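Local coordinates for protein putative metalloprotease II (Bacteroides fragilis, PDB 4ON1) that probably cleaves peptide bonds as a zinc-dependent metalloendopeptidase carrying a fragilysin-type N-terminal domain, at residues G63-S69 with T241-I246; I84-L88 with T221-Q225; Y28-A32 with L88-T94; L286-W292 with A320-S325. All blocks are in the same frame, centred on the assembly; numbering follows the deposited sequence.

Contact 1 (G63-S69 with T241-I246)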
loop_
_atom_site.group_PDB
_atom_site.type_symbol
_atom_site.label_atom_id
_atom_site.label_comp_id
_atom_site.label_asym_id
_atom_site.label_seq_id
_atom_site.Cartn_x
_atom_site.Cartn_y
_atom_site.Cartn_z
ATOM N N GLY A 63 -5.017 -11.604 10.326
ATOM C CA GLY A 63 -6.256 -11.197 9.685
ATOM C C GLY A 63 -6.056 -10.764 8.242
ATOM O O GLY A 63 -7.015 -10.377 7.569
ATOM N N VAL A 64 -4.811 -10.806 7.766
ATOM C CA VAL A 64 -4.526 -10.439 6.382
ATOM C C VAL A 64 -3.646 -11.466 5.693
ATOM O O VAL A 64 -2.743 -12.038 6.294
ATOM C CB VAL A 64 -3.846 -9.055 6.266
ATOM C CG1 VAL A 64 -4.837 -7.958 6.604
ATOM C CG2 VAL A 64 -2.638 -8.980 7.172
ATOM N N GLU A 65 -3.932 -11.685 4.415
ATOM C CA GLU A 65 -3.176 -12.605 3.578
ATOM C C GLU A 65 -2.803 -11.889 2.285
ATOM O O GLU A 65 -3.633 -11.202 1.687
ATOM C CB GLU A 65 -4.003 -13.873 3.297
ATOM C CG GLU A 65 -3.370 -14.867 2.326
ATOM C CD GLU A 65 -4.272 -16.063 2.028
ATOM O OE1 GLU A 65 -5.286 -16.246 2.742
ATOM O OE2 GLU A 65 -3.974 -16.815 1.074
ATOM N N ILE A 66 -1.547 -12.019 1.875
ATOM C CA ILE A 66 -1.085 -11.433 0.624
ATOM C C ILE A 66 -0.466 -12.506 -0.265
ATOM O O ILE A 66 0.394 -13.275 0.175
ATOM C CB ILE A 66 -0.044 -10.316 0.856
ATOM C CG1 ILE A 66 -0.584 -9.263 1.833
ATOM C CG2 ILE A 66 0.374 -9.683 -0.472
ATOM C CD1 ILE A 66 0.465 -8.246 2.255
ATOM N N GLU A 67 -0.920 -12.566 -1.509
ATOM C CA GLU A 67 -0.357 -13.494 -2.480
ATOM C C GLU A 67 0.325 -12.714 -3.585
ATOM O O GLU A 67 -0.296 -11.887 -4.252
ATOM C CB GLU A 67 -1.441 -14.403 -3.052
ATOM C CG GLU A 67 -0.979 -15.262 -4.213
ATOM C CD GLU A 67 -2.143 -15.815 -5.021
ATOM O OE1 GLU A 67 -3.262 -15.918 -4.469
ATOM O OE2 GLU A 67 -1.941 -16.126 -6.215
ATOM N N GLU A 68 1.619 -12.969 -3.743
ATOM C CA GLU A 68 2.466 -12.288 -4.711
ATOM C C GLU A 68 3.297 -13.339 -5.455
ATOM O O GLU A 68 4.063 -14.084 -4.832
ATOM C CB GLU A 68 3.366 -11.280 -3.990
ATOM C CG GLU A 68 4.414 -10.581 -4.832
ATOM C CD GLU A 68 5.443 -9.872 -3.961
ATOM O OE1 GLU A 68 5.167 -8.736 -3.507
ATOM O OE2 GLU A 68 6.522 -10.464 -3.705
ATOM N N SER A 69 3.118 -13.427 -6.769
ATOM C CA SER A 69 3.756 -14.484 -7.562
ATOM C C SER A 69 3.505 -15.861 -6.965
ATOM O O SER A 69 4.430 -16.670 -6.837
ATOM C CB SER A 69 5.264 -14.245 -7.667
ATOM O OG SER A 69 5.536 -12.999 -8.285
ATOM N N THR A 241 -11.850 -10.448 7.337
ATOM C CA THR A 241 -10.447 -10.738 7.104
ATOM C C THR A 241 -10.185 -10.253 5.691
ATOM O O THR A 241 -11.101 -10.215 4.867
ATOM C CB THR A 241 -10.102 -12.237 7.231
ATOM O OG1 THR A 241 -10.888 -12.982 6.293
ATOM C CG2 THR A 241 -10.374 -12.735 8.646
ATOM N N VAL A 242 -8.947 -9.876 5.400
ATOM C CA VAL A 242 -8.658 -9.289 4.108
ATOM C C VAL A 242 -7.613 -10.116 3.381
ATOM O O VAL A 242 -6.642 -10.586 3.971
ATOM C CB VAL A 242 -8.175 -7.835 4.237
ATOM C CG1 VAL A 242 -7.948 -7.249 2.868
ATOM C CG2 VAL A 242 -9.217 -7.000 4.973
ATOM N N LYS A 243 -7.859 -10.338 2.098
ATOM C CA LYS A 243 -6.918 -11.040 1.249
ATOM C C LYS A 243 -6.562 -10.125 0.089
ATOM O O LYS A 243 -7.442 -9.515 -0.518
ATOM C CB LYS A 243 -7.518 -12.365 0.768
ATOM C CG LYS A 243 -6.600 -13.201 -0.110
ATOM C CD LYS A 243 -7.309 -14.481 -0.548
ATOM C CE LYS A 243 -6.398 -15.365 -1.390
ATOM N NZ LYS A 243 -6.987 -16.719 -1.631
ATOM N N TYR A 244 -5.270 -10.005 -0.196
ATOM C CA TYR A 244 -4.811 -9.222 -1.341
ATOM C C TYR A 244 -4.152 -10.141 -2.358
ATOM O O TYR A 244 -3.141 -10.770 -2.064
ATOM C CB TYR A 244 -3.821 -8.138 -0.914
ATOM C CG TYR A 244 -4.307 -7.223 0.188
ATOM C CD1 TYR A 244 -4.970 -6.042 -0.109
ATOM C CD2 TYR A 244 -4.090 -7.535 1.525
ATOM C CE1 TYR A 244 -5.415 -5.191 0.902
ATOM C CE2 TYR A 244 -4.523 -6.691 2.538
ATOM C CZ TYR A 244 -5.182 -5.520 2.218
ATOM O OH TYR A 244 -5.613 -4.677 3.225
ATOM N N THR A 245 -4.735 -10.232 -3.546
ATOM C CA THR A 245 -4.196 -11.100 -4.586
ATOM C C THR A 245 -3.587 -10.256 -5.693
ATOM O O THR A 245 -4.283 -9.513 -6.377
ATOM C CB THR A 245 -5.278 -12.035 -5.152
ATOM O OG1 THR A 245 -5.725 -12.894 -4.100
ATOM C CG2 THR A 245 -4.723 -12.885 -6.294
ATOM N N ILE A 246 -2.270 -10.334 -5.823
ATOM C CA ILE A 246 -1.549 -9.525 -6.795
ATOM C C ILE A 246 -1.261 -10.322 -8.058
ATOM O O ILE A 246 -0.585 -11.350 -8.005
ATOM C CB ILE A 246 -0.211 -9.004 -6.210
ATOM C CG1 ILE A 246 -0.455 -8.189 -4.936
ATOM C CG2 ILE A 246 0.547 -8.165 -7.246
ATOM C CD1 ILE A 246 0.797 -8.061 -4.052
HETATM O O HOH W 1 -7.166 -18.265 0.969
HETATM O O HOH W 2 -0.219 -14.152 -7.068
HETATM O O HOH W 3 2.002 -11.796 -8.559
#

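Contact 2 (I84-L88 with T221-Q225)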
loop_
_atom_site.group_PDB
_atom_site.type_symbol
_atom_site.label_atom_id
_atom_site.label_comp_id
_atom_site.label_asym_id
_atom_site.label_seq_id
_atom_site.Cartn_x
_atom_site.Cartn_y
_atom_site.Cartn_z
ATOM N N ILE A 84 6.109 1.657 13.658
ATOM C CA ILE A 84 6.951 1.008 12.658
ATOM C C ILE A 84 6.160 -0.070 11.905
ATOM O O ILE A 84 5.296 -0.725 12.482
ATOM C CB ILE A 84 8.219 0.406 13.326
ATOM C CG1 ILE A 84 9.040 -0.427 12.338
ATOM C CG2 ILE A 84 7.845 -0.432 14.527
ATOM C CD1 ILE A 84 10.374 -0.879 12.897
ATOM N N ASN A 85 6.451 -0.232 10.617
ATOM C CA ASN A 85 5.892 -1.310 9.810
ATOM C C ASN A 85 7.011 -2.011 9.070
ATOM O O ASN A 85 8.050 -1.407 8.805
ATOM C CB ASN A 85 4.864 -0.791 8.795
ATOM C CG ASN A 85 3.566 -0.344 9.445
ATOM O OD1 ASN A 85 3.237 0.845 9.453
ATOM N ND2 ASN A 85 2.826 -1.296 10.001
ATOM N N ALA A 86 6.791 -3.276 8.721
ATOM C CA ALA A 86 7.747 -4.017 7.910
ATOM C C ALA A 86 7.013 -4.976 7.003
ATOM O O ALA A 86 5.861 -5.334 7.258
ATOM C CB ALA A 86 8.751 -4.774 8.790
ATOM N N ILE A 87 7.688 -5.364 5.928
ATOM C CA ILE A 87 7.153 -6.301 4.952
ATOM C C ILE A 87 8.185 -7.373 4.654
ATOM O O ILE A 87 9.346 -7.049 4.431
ATOM C CB ILE A 87 6.769 -5.569 3.652
ATOM C CG1 ILE A 87 5.761 -4.452 3.963
ATOM C CG2 ILE A 87 6.195 -6.538 2.636
ATOM C CD1 ILE A 87 5.459 -3.554 2.786
ATOM N N LEU A 88 7.777 -8.644 4.660
ATOM C CA LEU A 88 8.679 -9.716 4.254
ATOM C C LEU A 88 8.133 -10.461 3.055
ATOM O O LEU A 88 7.104 -11.126 3.140
ATOM C CB LEU A 88 8.930 -10.715 5.390
ATOM C CG LEU A 88 9.764 -11.925 4.935
ATOM C CD1 LEU A 88 11.131 -11.506 4.386
ATOM C CD2 LEU A 88 9.937 -12.925 6.063
ATOM N N THR A 221 3.036 -3.673 -2.038
ATOM C CA THR A 221 2.777 -4.182 -0.696
ATOM C C THR A 221 2.882 -3.066 0.348
ATOM O O THR A 221 2.260 -3.150 1.400
ATOM C CB THR A 221 3.704 -5.351 -0.346
ATOM O OG1 THR A 221 5.063 -4.994 -0.619
ATOM C CG2 THR A 221 3.318 -6.583 -1.200
ATOM N N SER A 222 3.639 -2.009 0.056
ATOM C CA SER A 222 3.600 -0.823 0.919
ATOM C C SER A 222 2.225 -0.151 0.855
ATOM O O SER A 222 1.704 0.291 1.880
ATOM C CB SER A 222 4.682 0.193 0.539
ATOM O OG SER A 222 5.977 -0.315 0.800
ATOM N N GLN A 223 1.632 -0.081 -0.337
ATOM C CA GLN A 223 0.269 0.439 -0.470
ATOM C C GLN A 223 -0.730 -0.435 0.287
ATOM O O GLN A 223 -1.666 0.068 0.913
ATOM C CB GLN A 223 -0.146 0.523 -1.938
ATOM C CG GLN A 223 0.651 1.513 -2.791
ATOM C CD GLN A 223 0.122 2.929 -2.681
ATOM O OE1 GLN A 223 -1.034 3.139 -2.314
ATOM N NE2 GLN A 223 0.952 3.905 -3.030
ATOM N N ILE A 224 -0.519 -1.747 0.212
ATOM C CA ILE A 224 -1.376 -2.726 0.875
ATOM C C ILE A 224 -1.322 -2.579 2.388
ATOM O O ILE A 224 -2.333 -2.715 3.080
ATOM C CB ILE A 224 -0.970 -4.165 0.504
ATOM C CG1 ILE A 224 -1.434 -4.513 -0.910
ATOM C CG2 ILE A 224 -1.530 -5.159 1.490
ATOM C CD1 ILE A 224 -0.821 -5.817 -1.421
ATOM N N GLN A 225 -0.123 -2.320 2.896
ATOM C CA GLN A 225 0.077 -2.115 4.318
ATOM C C GLN A 225 -0.798 -0.962 4.819
ATOM O O GLN A 225 -1.440 -1.062 5.865
ATOM C CB GLN A 225 1.554 -1.841 4.593
ATOM C CG GLN A 225 1.886 -1.540 6.028
ATOM C CD GLN A 225 2.524 -2.719 6.711
ATOM O OE1 GLN A 225 3.717 -3.001 6.528
ATOM N NE2 GLN A 225 1.730 -3.432 7.498
#

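Contact 3 (Y28-A32 with L88-T94)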
loop_
_atom_site.group_PDB
_atom_site.type_symbol
_atom_site.label_atom_id
_atom_site.label_comp_id
_atom_site.label_asym_id
_atom_site.label_seq_id
_atom_site.Cartn_x
_atom_site.Cartn_y
_atom_site.Cartn_z
ATOM N N TYR A 28 19.182 -7.865 2.205
ATOM C CA TYR A 28 17.987 -8.701 2.317
ATOM C C TYR A 28 18.128 -9.800 3.369
ATOM O O TYR A 28 17.232 -9.993 4.187
ATOM C CB TYR A 28 17.620 -9.343 0.967
ATOM C CG TYR A 28 16.433 -10.280 1.087
ATOM C CD1 TYR A 28 15.133 -9.787 1.094
ATOM C CD2 TYR A 28 16.612 -11.653 1.224
ATOM C CE1 TYR A 28 14.041 -10.636 1.224
ATOM C CE2 TYR A 28 15.524 -12.514 1.352
ATOM C CZ TYR A 28 14.244 -11.996 1.350
ATOM O OH TYR A 28 13.170 -12.848 1.475
ATOM N N GLU A 29 19.235 -10.535 3.354
ATOM C CA GLU A 29 19.356 -11.644 4.292
ATOM C C GLU A 29 19.365 -11.189 5.752
ATOM O O GLU A 29 18.879 -11.907 6.622
ATOM C CB GLU A 29 20.602 -12.477 3.987
ATOM C CG GLU A 29 20.486 -13.267 2.686
ATOM C CD GLU A 29 19.324 -14.268 2.698
ATOM O OE1 GLU A 29 18.709 -14.488 1.629
ATOM O OE2 GLU A 29 19.035 -14.848 3.770
ATOM N N ASP A 30 19.905 -10.003 6.025
ATOM C CA ASP A 30 19.857 -9.466 7.388
ATOM C C ASP A 30 18.428 -9.188 7.846
ATOM O O ASP A 30 17.993 -9.668 8.895
ATOM C CB ASP A 30 20.659 -8.177 7.491
ATOM C CG ASP A 30 22.144 -8.395 7.283
ATOM O OD1 ASP A 30 22.679 -9.418 7.760
ATOM O OD2 ASP A 30 22.771 -7.532 6.639
ATOM N N LEU A 31 17.706 -8.397 7.060
ATOM C CA LEU A 31 16.354 -7.997 7.434
ATOM C C LEU A 31 15.411 -9.195 7.409
ATOM O O LEU A 31 14.634 -9.390 8.346
ATOM C CB LEU A 31 15.843 -6.893 6.508
ATOM C CG LEU A 31 14.426 -6.401 6.811
ATOM C CD1 LEU A 31 14.249 -6.134 8.304
ATOM C CD2 LEU A 31 14.116 -5.154 5.999
ATOM N N ALA A 32 15.496 -10.010 6.356
ATOM C CA ALA A 32 14.659 -11.204 6.262
ATOM C C ALA A 32 15.003 -12.203 7.365
ATOM O O ALA A 32 14.128 -12.917 7.862
ATOM C CB ALA A 32 14.805 -11.861 4.879
ATOM N N LEU A 88 7.777 -8.644 4.660
ATOM C CA LEU A 88 8.679 -9.716 4.254
ATOM C C LEU A 88 8.133 -10.461 3.055
ATOM O O LEU A 88 7.104 -11.126 3.140
ATOM C CB LEU A 88 8.930 -10.715 5.390
ATOM C CG LEU A 88 9.764 -11.925 4.935
ATOM C CD1 LEU A 88 11.131 -11.506 4.386
ATOM C CD2 LEU A 88 9.937 -12.925 6.063
ATOM N N SER A 89 8.834 -10.331 1.935
ATOM C CA SER A 89 8.548 -11.122 0.749
ATOM C C SER A 89 9.726 -12.038 0.497
ATOM O O SER A 89 10.806 -11.817 1.040
ATOM C CB SER A 89 8.304 -10.217 -0.458
ATOM O OG SER A 89 8.458 -10.923 -1.677
ATOM N N GLN A 90 9.539 -13.054 -0.332
ATOM C CA GLN A 90 10.654 -13.922 -0.675
ATOM C C GLN A 90 11.665 -13.207 -1.577
ATOM O O GLN A 90 12.805 -13.648 -1.698
ATOM C CB GLN A 90 10.147 -15.207 -1.340
ATOM C CG GLN A 90 9.411 -16.113 -0.361
ATOM C CD GLN A 90 8.892 -17.383 -0.995
ATOM O OE1 GLN A 90 9.278 -17.741 -2.109
ATOM N NE2 GLN A 90 8.024 -18.085 -0.276
ATOM N N SER A 91 11.252 -12.092 -2.178
ATOM C CA SER A 91 12.090 -11.351 -3.130
ATOM C C SER A 91 12.628 -10.025 -2.590
ATOM O O SER A 91 13.544 -9.429 -3.166
ATOM C CB SER A 91 11.302 -11.070 -4.408
ATOM O OG SER A 91 10.813 -12.272 -4.964
ATOM N N TYR A 92 12.026 -9.533 -1.515
ATOM C CA TYR A 92 12.423 -8.246 -0.972
ATOM C C TYR A 92 11.897 -8.119 0.451
ATOM O O TYR A 92 11.045 -8.896 0.877
ATOM C CB TYR A 92 11.887 -7.102 -1.847
ATOM C CG TYR A 92 10.379 -7.087 -1.876
ATOM C CD1 TYR A 92 9.654 -6.425 -0.887
ATOM C CD2 TYR A 92 9.680 -7.770 -2.861
ATOM C CE1 TYR A 92 8.285 -6.426 -0.892
ATOM C CE2 TYR A 92 8.303 -7.779 -2.877
ATOM C CZ TYR A 92 7.614 -7.104 -1.883
ATOM O OH TYR A 92 6.246 -7.105 -1.870
ATOM N N ALA A 93 12.380 -7.116 1.170
ATOM C CA ALA A 93 11.837 -6.808 2.484
ATOM C C ALA A 93 11.946 -5.318 2.700
ATOM O O ALA A 93 12.781 -4.655 2.074
ATOM C CB ALA A 93 12.573 -7.572 3.588
ATOM N N THR A 94 11.083 -4.780 3.553
ATOM C CA THR A 94 11.098 -3.348 3.826
ATOM C C THR A 94 10.843 -3.089 5.294
ATOM O O THR A 94 10.239 -3.906 5.980
ATOM C CB THR A 94 10.016 -2.571 3.026
ATOM O OG1 THR A 94 8.719 -2.909 3.530
ATOM C CG2 THR A 94 10.095 -2.883 1.536
#

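Contact 4 (L286-W292 with A320-S325)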
loop_
_atom_site.group_PDB
_atom_site.type_symbol
_atom_site.label_atom_id
_atom_site.label_comp_id
_atom_site.label_asym_id
_atom_site.label_seq_id
_atom_site.Cartn_x
_atom_site.Cartn_y
_atom_site.Cartn_z
ATOM N N LEU A 286 -6.559 -1.638 -10.708
ATOM C CA LEU A 286 -5.440 -1.587 -11.649
ATOM C C LEU A 286 -4.311 -0.724 -11.098
ATOM O O LEU A 286 -4.542 0.416 -10.675
ATOM C CB LEU A 286 -5.897 -1.031 -13.003
ATOM C CG LEU A 286 -4.830 -0.963 -14.098
ATOM C CD1 LEU A 286 -4.435 -2.366 -14.548
ATOM C CD2 LEU A 286 -5.327 -0.143 -15.287
ATOM N N LEU A 287 -3.090 -1.253 -11.133
ATOM C CA LEU A 287 -1.947 -0.566 -10.544
ATOM C C LEU A 287 -0.876 -0.176 -11.562
ATOM O O LEU A 287 -0.435 -0.994 -12.372
ATOM C CB LEU A 287 -1.310 -1.445 -9.457
ATOM C CG LEU A 287 -2.231 -1.918 -8.322
ATOM C CD1 LEU A 287 -1.447 -2.768 -7.316
ATOM C CD2 LEU A 287 -2.843 -0.725 -7.628
ATOM N N ARG A 288 -0.448 1.082 -11.502
ATOM C CA ARG A 288 0.676 1.559 -12.304
ATOM C C ARG A 288 1.547 2.443 -11.438
ATOM O O ARG A 288 1.098 2.926 -10.396
ATOM C CB ARG A 288 0.199 2.337 -13.527
ATOM C CG ARG A 288 -0.631 3.560 -13.151
ATOM C CD ARG A 288 -0.691 4.587 -14.266
ATOM N NE ARG A 288 -1.071 4.000 -15.549
ATOM C CZ ARG A 288 -1.318 4.709 -16.645
ATOM N NH1 ARG A 288 -1.249 6.033 -16.605
ATOM N NH2 ARG A 288 -1.646 4.095 -17.774
ATOM N N ASP A 289 2.794 2.648 -11.842
ATOM C CA ASP A 289 3.647 3.533 -11.066
ATOM C C ASP A 289 3.250 4.992 -11.277
ATOM O O ASP A 289 3.353 5.806 -10.363
ATOM C CB ASP A 289 5.113 3.345 -11.423
ATOM C CG ASP A 289 6.014 4.193 -10.564
ATOM O OD1 ASP A 289 6.601 5.158 -11.086
ATOM O OD2 ASP A 289 6.109 3.911 -9.355
ATOM N N GLY A 290 2.797 5.309 -12.487
ATOM C CA GLY A 290 2.480 6.671 -12.863
ATOM C C GLY A 290 1.101 7.147 -12.448
ATOM O O GLY A 290 0.522 6.665 -11.477
ATOM N N THR A 291 0.577 8.112 -13.196
ATOM C CA THR A 291 -0.696 8.736 -12.873
ATOM C C THR A 291 -1.581 8.837 -14.104
ATOM O O THR A 291 -1.214 8.373 -15.180
ATOM C CB THR A 291 -0.500 10.149 -12.312
ATOM O OG1 THR A 291 0.265 10.919 -13.247
ATOM C CG2 THR A 291 0.213 10.102 -10.967
ATOM N N TRP A 292 -2.743 9.460 -13.938
ATOM C CA TRP A 292 -3.642 9.707 -15.054
ATOM C C TRP A 292 -3.882 11.198 -15.228
ATOM O O TRP A 292 -3.507 11.997 -14.364
ATOM C CB TRP A 292 -4.972 8.974 -14.858
ATOM C CG TRP A 292 -4.823 7.493 -14.920
ATOM C CD1 TRP A 292 -4.981 6.700 -16.020
ATOM C CD2 TRP A 292 -4.453 6.622 -13.844
ATOM N NE1 TRP A 292 -4.740 5.387 -15.692
ATOM C CE2 TRP A 292 -4.412 5.313 -14.364
ATOM C CE3 TRP A 292 -4.155 6.823 -12.492
ATOM C CZ2 TRP A 292 -4.094 4.208 -13.575
ATOM C CZ3 TRP A 292 -3.837 5.728 -11.714
ATOM C CH2 TRP A 292 -3.811 4.435 -12.256
ATOM N N ALA A 320 -11.284 -0.054 -9.411
ATOM C CA ALA A 320 -10.617 1.224 -9.296
ATOM C C ALA A 320 -9.308 1.166 -10.056
ATOM O O ALA A 320 -8.873 0.105 -10.485
ATOM C CB ALA A 320 -10.371 1.582 -7.837
ATOM N N ILE A 321 -8.692 2.322 -10.230
ATOM C CA ILE A 321 -7.328 2.386 -10.706
ATOM C C ILE A 321 -6.540 3.182 -9.669
ATOM O O ILE A 321 -7.090 4.070 -9.011
ATOM C CB ILE A 321 -7.249 3.032 -12.091
ATOM C CG1 ILE A 321 -7.680 4.494 -12.024
ATOM C CG2 ILE A 321 -8.184 2.310 -13.068
ATOM C CD1 ILE A 321 -7.790 5.150 -13.396
ATOM N N SER A 322 -5.264 2.858 -9.506
ATOM C CA SER A 322 -4.466 3.518 -8.481
ATOM C C SER A 322 -2.996 3.554 -8.832
ATOM O O SER A 322 -2.450 2.575 -9.337
ATOM C CB SER A 322 -4.645 2.813 -7.133
ATOM O OG SER A 322 -3.879 3.473 -6.135
ATOM N N THR A 323 -2.354 4.679 -8.538
ATOM C CA THR A 323 -0.902 4.749 -8.591
ATOM C C THR A 323 -0.321 3.922 -7.444
ATOM O O THR A 323 -1.006 3.662 -6.450
ATOM C CB THR A 323 -0.401 6.199 -8.490
ATOM O OG1 THR A 323 1.006 6.256 -8.783
ATOM C CG2 THR A 323 -0.677 6.759 -7.100
ATOM N N THR A 324 0.921 3.476 -7.586
ATOM C CA THR A 324 1.600 2.810 -6.472
ATOM C C THR A 324 2.817 3.608 -6.027
ATOM O O THR A 324 3.557 3.174 -5.144
ATOM C CB THR A 324 2.061 1.390 -6.831
ATOM O OG1 THR A 324 2.868 1.439 -8.017
ATOM C CG2 THR A 324 0.864 0.501 -7.067
ATOM N N SER A 325 3.025 4.763 -6.656
ATOM C CA SER A 325 4.197 5.594 -6.391
ATOM C C SER A 325 4.370 5.914 -4.905
ATOM O O SER A 325 3.403 6.226 -4.206
ATOM C CB SER A 325 4.107 6.901 -7.191
ATOM O OG SER A 325 5.109 7.807 -6.769
HETATM O O HOH W 4 5.567 1.801 -7.977
#

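Contact 1 (G63-S69 with T241-I246)
G63-S69 and T241-I246 run side by side as a parallel beta pair, their strand axes 4.7 Å apart and only 7° from parallel. The pairing joins strand 52-68 of the fragilysin N-terminal domain to strand 240-248 of the catalytic part. Five backbone bonds alternate as parallel pairing requires: V242 N to G63 O, E65 N to V242 O, Y244 N to E65 O, E67 N to Y244 O (2.9 Å, N-H...O 172°) and I246 N to E67 O. On the face carrying V64, I66, V242, Y244 and I246 the contact is mainly apolar; E68, on the same face, sends its carboxylate to Y92 and S89. V64 CG1 sits at the edge of the Y244 ring, I66 CG1 approaches Y244 CD2 obliquely at 3.9 Å, and V242 CG1 lies over one ring face. The Y244 hydroxyl reaches T228 of helix 217-230. On the other face E65 and K243 extend alongside each other. E65 OE2 stops 4.1 Å from K243 NZ, beyond a salt bridge, but a water joins the lysine to E65 OE1. Extended from a CG anti to the backbone N (chi1 172°), E67 lies alongside T245, its OE1 3.8 Å from T245 CG2; the T245 hydroxyl bonds E204. Beyond the last backbone bond one water accepts from S69 N at 2.7 Å and donates to I246 O at 2.7 Å.

Contact 2 (I84-L88 with T221-Q225)
The side-chain amides of N85 and Q225 lie stacked, one flat group over the other, with their planes 30° apart. N85 ND2, at 3.6 Å, and N85 CB, at 3.7 Å, both lie over the amide carbon CD of Q225. The backbone carbonyl of A86 comes up beside the end of the Q225 amide. This is helix-on-sheet packing: helix 217-230 rests on strand 84-88, which pairs antiparallel with 71-78 and 92-99, the short axes passing 9.4 Å apart at 136°. Q225 gets to the strand because its chain leaves the helix with CG opposite the backbone N and then bends at chi2 (103°). N85 ND2 also makes a weak bond to F76 O on the adjoining strand. The other half of the contact is I87, which points at the helix from the same side of the strand as N85 and lays its apolar branches against the polar backbone and hydroxyls there. Its CD1 is pushed against the helix backbone, 3.5 Å from T221 O and 3.6 Å from S222 N. The CG2 branch stays on T221, whose hydroxyl is bonded to Y92 OH, while S222 OG is bonded to H218 O. These hydroxyls therefore have polar partners while the isoleucine lies against them. I87 CD1 is 3.7 Å from T221 OG1 and 3.8 Å from S222 OG.

Contact 3 (Y28-A32 with L88-T94)
Y28 crosses from helix 28-35 to the turn of the beta-hairpin formed by strands 84-88 and 92-99, so the helix packs against this hairpin. The axes of residues 28-32 and 92-94 approach to 8.2 Å at 60°. The polar link is a single bond: Y28 OH donates to S89 O at 2.6 Å, in the carbonyl plane and on a lone pair. With CG anti to the backbone N (chi1 176°), the tyrosine ring is carried out from the helix to the hairpin. The edge of the Y28 ring meets the hairpin backbone, where CE1 lies 3.4 Å from Y92 C and A93 N also sits near the ring plane. Over one face is A32 CB from the following helical turn. The hydroxyl bond fixes where the end of the ring sits, while the packing on its face and edge would restrain its turning. The apolar contacts continue along the helix. L31 CD2 touches A93 CB at 3.7 Å, and A32 CB touches L88 CD1 at 3.7 Å, so the two strands of the hairpin, A93 on one and L88 on the other, are met by successive helical residues. Within the hairpin the turn has its own bracing: S89 N bonds Y92 O at 2.8 Å, while S89 OG, also bonded to E68, forms an ST turn by accepting from S91 N at 3.1 Å and 175°.

Contact 4 (L286-W292 with A320-S325)
W292 is packed tightly between the two segments' side chains, its indole having I321 CD1 over one face and R288 CD over the opposite one. The methyl stands 3.7 Å from the centroid of the five-membered ring, 17° off the normal, a CH-pi contact. I321 CG1 is placed between the backbone N and the carbonyl carbon (chi1 65°), which puts CD1 over the indole. Beyond the ring, R288 turns its guanidinium so that W292 NE1 lies over its centre; NH1 donates to T291 O, and NE forms a salt bridge with E210. Beneath this layer the strands pair in parallel: L286 N bonds A320 O, S322 N bonds L286 O at 2.8 Å, and T324 N bonds R288 O, whereas the R288 N to S322 O bond is weak at 3.3 Å. On the other face of the pair L287 CB meets T324 CG2 at 3.8 Å, the two chains crossing at about a right angle.

Past the strand ends the packing gives way to polar and water-mediated links. T323 OG1 lies 2.8 Å from G290 O and 2.9 Å from D289 O, and accepts from S325 N in an ST turn. Farther out, a water donates to D289 OD2 at 2.6 Å and accepts from T324 OG1; D289 OD1 is bonded to Y121, and T324 OG1 also to S215. The strand order 240-248, 201-209, 284-288, 319-323, then antiparallel 299-301, is that of the metzincin catalytic sheet, with the zinc-binding helix 331-340 following.

Overall arrangement
Helix 217-230 connects the set. Residues 221-225 of contact 2 lie against contact 1, where I224 CG2 is 3.5 Å from Y244 CD2, and Q223 NE2 makes a weak bond to T324 O of contact 4. Y92 ties three contacts: its OH is 2.5 Å from E68 OE1 and 2.7 Å from T221 OG1. Contacts 2 and 3 share L88, and their centres are about 12 Å apart. Contacts 3 and 4 are the farthest apart, about 24 Å between centres, and do not touch. Contact 4 is near the metal site: the A320 side chain lies about 10 Å from the zinc, which D176, H334, H338 and H344 bind.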